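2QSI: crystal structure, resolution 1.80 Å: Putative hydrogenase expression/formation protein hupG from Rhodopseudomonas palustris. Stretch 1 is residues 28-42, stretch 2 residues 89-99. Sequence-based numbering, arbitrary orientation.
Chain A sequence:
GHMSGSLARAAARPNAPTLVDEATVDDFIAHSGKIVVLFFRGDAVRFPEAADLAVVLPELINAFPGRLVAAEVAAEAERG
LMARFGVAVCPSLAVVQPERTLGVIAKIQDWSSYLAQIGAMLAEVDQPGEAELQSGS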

ATOM      1  N   PHE A  28      -5.721  -4.460   9.280  1.00 23.16           N
ATOM      2  CA  PHE A  28      -6.903  -3.607   9.076  1.00 22.60           C
ATOM      3  C   PHE A  28      -6.859  -2.936   7.699  1.00 21.92           C
ATOM      4  O   PHE A  28      -7.828  -2.945   6.957  1.00 22.33           O
ATOM      5  CB  PHE A  28      -7.024  -2.525  10.170  1.00 22.57           C
ATOM      6  CG  PHE A  28      -8.235  -1.691  10.017  1.00 23.06           C
ATOM      7  CD1 PHE A  28      -9.476  -2.199  10.337  1.00 23.67           C
ATOM      8  CD2 PHE A  28      -8.157  -0.410   9.488  1.00 22.23           C
ATOM      9  CE1 PHE A  28     -10.630  -1.436  10.145  1.00 24.41           C
ATOM     10  CE2 PHE A  28      -9.326   0.353   9.282  1.00 22.36           C
ATOM     11  CZ  PHE A  28     -10.542  -0.170   9.600  1.00 22.79           C
ATOM     12  N   ILE A  29      -5.720  -2.348   7.378  1.00 20.84           N
ATOM     13  CA  ILE A  29      -5.566  -1.594   6.163  1.00 21.39           C
ATOM     14  C   ILE A  29      -5.539  -2.522   4.996  1.00 21.47           C
ATOM     15  O   ILE A  29      -6.261  -2.330   4.015  1.00 21.59           O
ATOM     16  CB  ILE A  29      -4.260  -0.757   6.155  1.00 21.73           C
ATOM     17  CG1 ILE A  29      -4.304   0.260   7.264  1.00 20.87           C
ATOM     18  CG2 ILE A  29      -4.086  -0.042   4.797  1.00 19.83           C
ATOM     19  CD1 ILE A  29      -3.089   1.161   7.346  1.00 21.38           C
ATOM     20  N   ALA A  30      -4.703  -3.536   5.097  1.00 21.84           N
ATOM     21  CA  ALA A  30      -4.377  -4.327   3.916  1.00 22.55           C
ATOM     22  C   ALA A  30      -5.634  -5.024   3.367  1.00 22.86           C
ATOM     23  O   ALA A  30      -5.819  -5.099   2.137  1.00 22.97           O
ATOM     24  CB  ALA A  30      -3.258  -5.306   4.234  1.00 22.09           C
ATOM     25  N   HIS A  31      -6.533  -5.457   4.261  1.00 22.70           N
ATOM     26  CA  HIS A  31      -7.768  -6.176   3.847  1.00 23.22           C
ATOM     27  C   HIS A  31      -9.124  -5.415   3.965  1.00 23.64           C
ATOM     28  O   HIS A  31     -10.210  -6.030   3.957  1.00 23.87           O
ATOM     29  CB  HIS A  31      -7.816  -7.492   4.590  1.00 23.70           C
ATOM     30  CG  HIS A  31      -6.553  -8.286   4.461  1.00 24.14           C
ATOM     31  ND1 HIS A  31      -6.160  -8.872   3.279  1.00 24.87           N
ATOM     32  CD2 HIS A  31      -5.590  -8.579   5.364  1.00 27.49           C
ATOM     33  CE1 HIS A  31      -5.011  -9.501   3.462  1.00 26.88           C
ATOM     34  NE2 HIS A  31      -4.654  -9.353   4.727  1.00 25.83           N
ATOM     35  N   SER A  32      -9.061  -4.086   4.017  1.00 22.78           N
ATOM     36  CA  SER A  32     -10.261  -3.238   4.015  1.00 21.98           C
ATOM     37  C   SER A  32     -11.004  -3.214   2.673  1.00 21.49           C
ATOM     38  O   SER A  32     -12.236  -3.054   2.639  1.00 21.64           O
ATOM     39  CB  SER A  32      -9.864  -1.794   4.355  1.00 22.37           C
ATOM     40  OG  SER A  32      -8.883  -1.332   3.436  1.00 23.66           O
ATOM     41  N   GLY A  33     -10.250  -3.318   1.577  1.00 19.85           N
ATOM     42  CA  GLY A  33     -10.797  -3.133   0.241  1.00 18.85           C
ATOM     43  C   GLY A  33     -11.313  -1.724  -0.025  1.00 17.63           C
ATOM     44  O   GLY A  33     -12.079  -1.490  -0.971  1.00 16.77           O
ATOM     45  N   LYS A  34     -10.880  -0.784   0.803  1.00 15.22           N
ATOM     46  CA  LYS A  34     -11.346   0.581   0.741  1.00 14.78           C
ATOM     47  C   LYS A  34     -10.163   1.432   1.088  1.00 13.75           C
ATOM     48  O   LYS A  34      -9.187   0.925   1.635  1.00 15.46           O
ATOM     49  CB  LYS A  34     -12.455   0.804   1.743  1.00 15.29           C
ATOM     50  CG  LYS A  34     -13.791   0.067   1.386  1.00 16.18           C
ATOM     51  CD  LYS A  34     -14.975   0.610   2.136  1.00 16.04           C
ATOM     52  CE  LYS A  34     -16.258  -0.215   1.872  1.00 18.74           C
ATOM     53  NZ  LYS A  34     -17.319   0.226   2.824  1.00 20.54           N
ATOM     54  N   ILE A  35     -10.264   2.715   0.811  1.00 12.74           N
ATOM     55  CA  ILE A  35      -9.268   3.690   1.290  1.00 11.46           C
ATOM     56  C   ILE A  35      -9.553   3.878   2.784  1.00 10.82           C
ATOM     57  O   ILE A  35     -10.716   4.005   3.201  1.00 11.11           O
ATOM     58  CB  ILE A  35      -9.388   5.037   0.522  1.00 11.82           C
ATOM     59  CG1 ILE A  35      -8.977   4.917  -0.976  1.00 14.02           C
ATOM     60  CG2 ILE A  35      -8.594   6.148   1.184  1.00 11.34           C
ATOM     61  CD1 ILE A  35      -7.765   4.140  -1.191  1.00 19.41           C
ATOM     62  N   VAL A  36      -8.488   3.852   3.571  1.00  9.88           N
ATOM     63  CA  VAL A  36      -8.569   3.973   4.995  1.00  9.46           C
ATOM     64  C   VAL A  36      -8.310   5.388   5.488  1.00  8.99           C
ATOM     65  O   VAL A  36      -7.364   6.048   5.087  1.00  8.37           O
ATOM     66  CB  VAL A  36      -7.590   2.968   5.652  1.00  8.96           C
ATOM     67  CG1 VAL A  36      -7.599   3.143   7.193  1.00 10.83           C
ATOM     68  CG2 VAL A  36      -8.001   1.506   5.206  1.00  9.54           C
ATOM     69  N   VAL A  37      -9.168   5.842   6.389  1.00  8.47           N
ATOM     70  CA  VAL A  37      -8.969   7.107   7.065  1.00  8.38           C
ATOM     71  C   VAL A  37      -8.555   6.795   8.517  1.00  9.14           C
ATOM     72  O   VAL A  37      -9.363   6.271   9.323  1.00  9.58           O
ATOM     73  CB  VAL A  37     -10.224   7.962   7.025  1.00  8.87           C
ATOM     74  CG1 VAL A  37      -9.956   9.347   7.667  1.00  8.96           C
ATOM     75  CG2 VAL A  37     -10.705   8.140   5.570  1.00  8.93           C
ATOM     76  N   LEU A  38      -7.303   7.094   8.842  1.00  9.22           N
ATOM     77  CA  LEU A  38      -6.806   6.896  10.188  1.00  9.11           C
ATOM     78  C   LEU A  38      -6.915   8.203  10.916  1.00  8.40           C
ATOM     79  O   LEU A  38      -6.409   9.221  10.434  1.00  9.87           O
ATOM     80  CB  LEU A  38      -5.341   6.470  10.207  1.00 10.17           C
ATOM     81  CG  LEU A  38      -4.983   5.134   9.578  1.00 12.41           C
ATOM     82  CD1 LEU A  38      -3.444   4.952   9.643  1.00 11.89           C
ATOM     83  CD2 LEU A  38      -5.793   4.015  10.197  1.00 11.43           C
ATOM     84  N   PHE A  39      -7.581   8.140  12.066  1.00  7.85           N
ATOM     85  CA  PHE A  39      -7.842   9.267  12.953  1.00  7.89           C
ATOM     86  C   PHE A  39      -6.850   9.264  14.103  1.00  8.45           C
ATOM     87  O   PHE A  39      -6.872   8.370  14.953  1.00  8.18           O
ATOM     88  CB  PHE A  39      -9.281   9.175  13.483  1.00  7.35           C
ATOM     89  CG  PHE A  39      -9.620  10.175  14.536  1.00  8.18           C
ATOM     90  CD1 PHE A  39      -9.171  11.473  14.476  1.00  6.48           C
ATOM     91  CD2 PHE A  39     -10.489   9.812  15.571  1.00  8.89           C
ATOM     92  CE1 PHE A  39      -9.551  12.401  15.485  1.00  7.91           C
ATOM     93  CE2 PHE A  39     -10.846  10.690  16.528  1.00 10.90           C
ATOM     94  CZ  PHE A  39     -10.371  11.996  16.490  1.00  8.52           C
ATOM     95  N   PHE A  40      -5.996  10.297  14.100  1.00  8.95           N
ATOM     96  CA  PHE A  40      -5.097  10.617  15.229  1.00  9.18           C
ATOM     97  C   PHE A  40      -5.741  11.698  16.080  1.00  8.80           C
ATOM     98  O   PHE A  40      -5.936  12.858  15.641  1.00  8.34           O
ATOM     99  CB  PHE A  40      -3.752  11.089  14.698  1.00  9.01           C
ATOM    100  CG  PHE A  40      -2.993  10.019  13.943  1.00  9.43           C
ATOM    101  CD1 PHE A  40      -2.008   9.255  14.587  1.00 11.24           C
ATOM    102  CD2 PHE A  40      -3.273   9.733  12.599  1.00  8.40           C
ATOM    103  CE1 PHE A  40      -1.281   8.286  13.886  1.00  8.09           C
ATOM    104  CE2 PHE A  40      -2.603   8.718  11.925  1.00  7.38           C
ATOM    105  CZ  PHE A  40      -1.619   7.983  12.575  1.00  9.14           C
ATOM    106  N   ARG A  41      -6.127  11.280  17.279  1.00 10.09           N
ATOM    107  CA  ARG A  41      -6.926  12.092  18.177  1.00 10.12           C
ATOM    108  C   ARG A  41      -6.050  12.943  19.074  1.00 12.56           C
ATOM    109  O   ARG A  41      -5.936  14.146  18.872  1.00 12.84           O
ATOM    110  CB  ARG A  41      -7.873  11.189  19.017  1.00 11.00           C
ATOM    111  CG  ARG A  41      -8.747  11.991  19.979  1.00  9.99           C
ATOM    112  CD  ARG A  41      -9.440  11.113  21.009  1.00 10.86           C
ATOM    113  NE  ARG A  41     -10.504  10.262  20.462  1.00 11.25           N
ATOM    114  CZ  ARG A  41     -11.793  10.596  20.326  1.00 10.01           C
ATOM    115  NH1 ARG A  41     -12.246  11.784  20.715  1.00 12.05           N
ATOM    116  NH2 ARG A  41     -12.624   9.690  19.840  1.00  9.25           N
ATOM    117  N   GLY A  42      -5.398  12.301  20.043  1.00 13.48           N
ATOM    118  CA  GLY A  42      -4.637  13.004  21.047  1.00 14.66           C
ATOM    119  C   GLY A  42      -5.312  13.145  22.401  1.00 15.27           C
ATOM    120  O   GLY A  42      -6.528  12.983  22.555  1.00 15.76           O
ATOM    121  N   VAL A  89       1.277  16.366  13.225  1.00 14.88           N
ATOM    122  CA  VAL A  89       0.624  16.862  14.440  1.00 14.81           C
ATOM    123  C   VAL A  89      -0.728  16.178  14.695  1.00 14.14           C
ATOM    124  O   VAL A  89      -1.273  15.515  13.808  1.00 13.94           O
ATOM    125  CB  VAL A  89       0.415  18.401  14.338  1.00 15.02           C
ATOM    126  CG1 VAL A  89       1.745  19.108  14.125  1.00 17.16           C
ATOM    127  CG2 VAL A  89      -0.582  18.761  13.224  1.00 14.69           C
ATOM    128  N   CYS A  90      -1.260  16.323  15.907  1.00 14.66           N
ATOM    129  CA  CYS A  90      -2.597  15.859  16.228  1.00 14.93           C
ATOM    130  C   CYS A  90      -3.473  17.050  16.575  1.00 14.87           C
ATOM    131  O   CYS A  90      -2.970  18.116  16.924  1.00 14.26           O
ATOM    132  CB  CYS A  90      -2.610  14.878  17.407  1.00 15.56           C
ATOM    133  SG  CYS A  90      -1.556  13.508  17.063  1.00 18.44           S
ATOM    134  N   PRO A  91      -4.779  16.914  16.379  1.00 13.61           N
ATOM    135  CA  PRO A  91      -5.449  15.810  15.681  1.00 13.51           C
ATOM    136  C   PRO A  91      -5.210  15.918  14.168  1.00 12.81           C
ATOM    137  O   PRO A  91      -4.944  17.015  13.653  1.00 14.56           O
ATOM    138  CB  PRO A  91      -6.929  16.007  16.026  1.00 12.84           C
ATOM    139  CG  PRO A  91      -7.049  17.462  16.376  1.00 14.44           C
ATOM    140  CD  PRO A  91      -5.712  17.963  16.820  1.00 13.56           C
ATOM    141  N   SER A  92      -5.250  14.780  13.487  1.00 13.24           N
ATOM    142  CA  SER A  92      -5.135  14.690  12.047  1.00 12.58           C
ATOM    143  C   SER A  92      -5.963  13.499  11.536  1.00 12.22           C
ATOM    144  O   SER A  92      -6.198  12.549  12.268  1.00 10.87           O
ATOM    145  CB  SER A  92      -3.655  14.441  11.613  1.00 14.17           C
ATOM    146  OG  SER A  92      -2.860  15.616  11.714  1.00 13.45           O
ATOM    147  N   LEU A  93      -6.347  13.572  10.266  1.00 10.98           N
ATOM    148  CA  LEU A  93      -6.718  12.393   9.482  1.00  9.53           C
ATOM    149  C   LEU A  93      -5.595  12.030   8.486  1.00  9.65           C
ATOM    150  O   LEU A  93      -5.161  12.883   7.689  1.00 11.91           O
ATOM    151  CB  LEU A  93      -7.993  12.660   8.711  1.00 10.72           C
ATOM    152  CG  LEU A  93      -9.188  13.115   9.527  1.00  8.30           C
ATOM    153  CD1 LEU A  93     -10.397  13.283   8.622  1.00  6.68           C
ATOM    154  CD2 LEU A  93      -9.478  12.036  10.588  1.00 10.38           C
ATOM    155  N   ALA A  94      -5.152  10.782   8.489  1.00  6.75           N
ATOM    156  CA  ALA A  94      -4.244  10.286   7.453  1.00  7.63           C
ATOM    157  C   ALA A  94      -5.053   9.377   6.540  1.00  7.79           C
ATOM    158  O   ALA A  94      -5.637   8.408   7.023  1.00  7.48           O
ATOM    159  CB  ALA A  94      -3.086   9.514   8.074  1.00  6.55           C
ATOM    160  N   VAL A  95      -5.091   9.716   5.230  1.00  8.56           N
ATOM    161  CA  VAL A  95      -5.833   8.958   4.223  1.00  7.62           C
ATOM    162  C   VAL A  95      -4.841   8.024   3.528  1.00  8.59           C
ATOM    163  O   VAL A  95      -3.868   8.487   2.893  1.00  9.02           O
ATOM    164  CB  VAL A  95      -6.534   9.876   3.241  1.00  7.80           C
ATOM    165  CG1 VAL A  95      -7.398   9.061   2.269  1.00  8.60           C
ATOM    166  CG2 VAL A  95      -7.382  10.912   4.003  1.00  8.43           C
ATOM    167  N   VAL A  96      -5.086   6.726   3.640  1.00  9.35           N
ATOM    168  CA  VAL A  96      -4.095   5.713   3.257  1.00  8.76           C
ATOM    169  C   VAL A  96      -4.689   4.722   2.253  1.00  8.75           C
ATOM    170  O   VAL A  96      -5.727   4.125   2.527  1.00  9.76           O
ATOM    171  CB  VAL A  96      -3.630   4.907   4.472  1.00  8.56           C
ATOM    172  CG1 VAL A  96      -2.652   3.828   4.034  1.00  7.59           C
ATOM    173  CG2 VAL A  96      -2.977   5.800   5.555  1.00  9.58           C
ATOM    174  N   GLN A  97      -4.004   4.499   1.141  1.00  9.05           N
ATOM    175  CA  GLN A  97      -4.427   3.518   0.180  1.00 10.10           C
ATOM    176  C   GLN A  97      -3.713   2.196   0.484  1.00  9.84           C
ATOM    177  O   GLN A  97      -2.482   2.153   0.528  1.00  8.34           O
ATOM    178  CB  GLN A  97      -4.060   4.005  -1.211  1.00 10.24           C
ATOM    179  CG  GLN A  97      -4.566   3.171  -2.293  1.00 12.26           C
ATOM    180  CD  GLN A  97      -4.258   3.771  -3.620  1.00 14.05           C
ATOM    181  OE1 GLN A  97      -3.117   3.786  -4.045  1.00 18.62           O
ATOM    182  NE2 GLN A  97      -5.278   4.244  -4.299  1.00 16.92           N
ATOM    183  N   PRO A  98      -4.495   1.119   0.719  1.00 10.34           N
ATOM    184  CA  PRO A  98      -3.894  -0.177   0.958  1.00  9.96           C
ATOM    185  C   PRO A  98      -3.072  -0.667  -0.218  1.00 10.15           C
ATOM    186  O   PRO A  98      -3.373  -0.339  -1.394  1.00  9.02           O
ATOM    187  CB  PRO A  98      -5.079  -1.092   1.169  1.00 10.02           C
ATOM    188  CG  PRO A  98      -6.224  -0.254   1.482  1.00 10.95           C
ATOM    189  CD  PRO A  98      -5.966   1.071   0.821  1.00 10.66           C
ATOM    190  N   GLU A  99      -2.161  -1.577   0.074  1.00 10.72           N
ATOM    191  CA  GLU A  99      -1.407  -2.220  -1.008  1.00 11.28           C
ATOM    192  C   GLU A  99      -2.376  -3.046  -1.861  1.00 12.16           C
ATOM    193  O   GLU A  99      -3.410  -3.515  -1.358  1.00 11.30           O
ATOM    194  CB  GLU A  99      -0.272  -3.058  -0.467  1.00 11.10           C
ATOM    195  CG  GLU A  99      -0.680  -4.287   0.301  1.00 14.52           C
ATOM    196  CD  GLU A  99       0.509  -5.002   0.923  1.00 13.60           C
ATOM    197  OE1 GLU A  99       1.666  -4.453   0.873  1.00 16.08           O
ATOM    198  OE2 GLU A  99       0.287  -6.125   1.426  1.00 12.58           O
TER
HETATM  199  O   HOH W   1      -4.062  -5.699   0.578  1.00 30.13           O

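Strands 35-40 and 92-97 run antiparallel, and six backbone hydrogen bonds tie them together. Three residue pairs are each bonded twice. Val36 N donates to Val96 O at 3.0 Å, and Val96 N to Val36 O at 2.8 Å. Leu38 N reaches Ala94 O, and Ala94 N reaches Leu38 O, both at 2.8 Å. Phe40 N bonds Ser92 O at 2.9 Å, and Ser92 N bonds Phe40 O at 3.0 Å. CA-H...O contacts fill in between, such as Leu93 CA to Leu38 O at 3.3 Å. Pro91 follows a cis peptide bond and has no N-H to give, but Pro91 CA lies 3.0 Å from Phe40 O.

All residues of both strands are buried, and apolar side chains, which suit such places, cover much of both faces of the sheet. Val36, Leu38 and Phe40 share one face with Ser92, Ala94 and Val96. Here the small Ala94 CB sits 4.0 Å from Phe40 CE2, at the edge of the ring, and Leu38 CD1 is 4.2 Å from Val96 CG2. Ser92 is the polar member of this face; Ser92 OG donates to Val89 O at 2.6 Å, which satisfies the hydroxyl in a buried place. Val37 and Phe39 share the other face with Leu93 and Val95. Val37 CG1 lies 4.0 Å from Leu93 CB, and Phe39 CD1 3.9 Å from Leu93 CD2. Ile35 CG2 makes an unusually close contact with Val95 CG1, at 3.3 Å.

Beyond its strand, Pro98 packs against the helix end, the turn and the start of strand 35-40. Its apolar ring suits this place: Pro98 CB is 3.9 Å from Ile29 CG2, and Pro98 CD 4.1 Å from Ile35 CD1. Pro98 CG also approaches Lys34 O at 3.2 Å.

The O of water 1 lies 2.4 Å from Ala30 O, which is short, and 3.0 Å from Glu99 O. Together the stretches bury 917 Å², counting both sides.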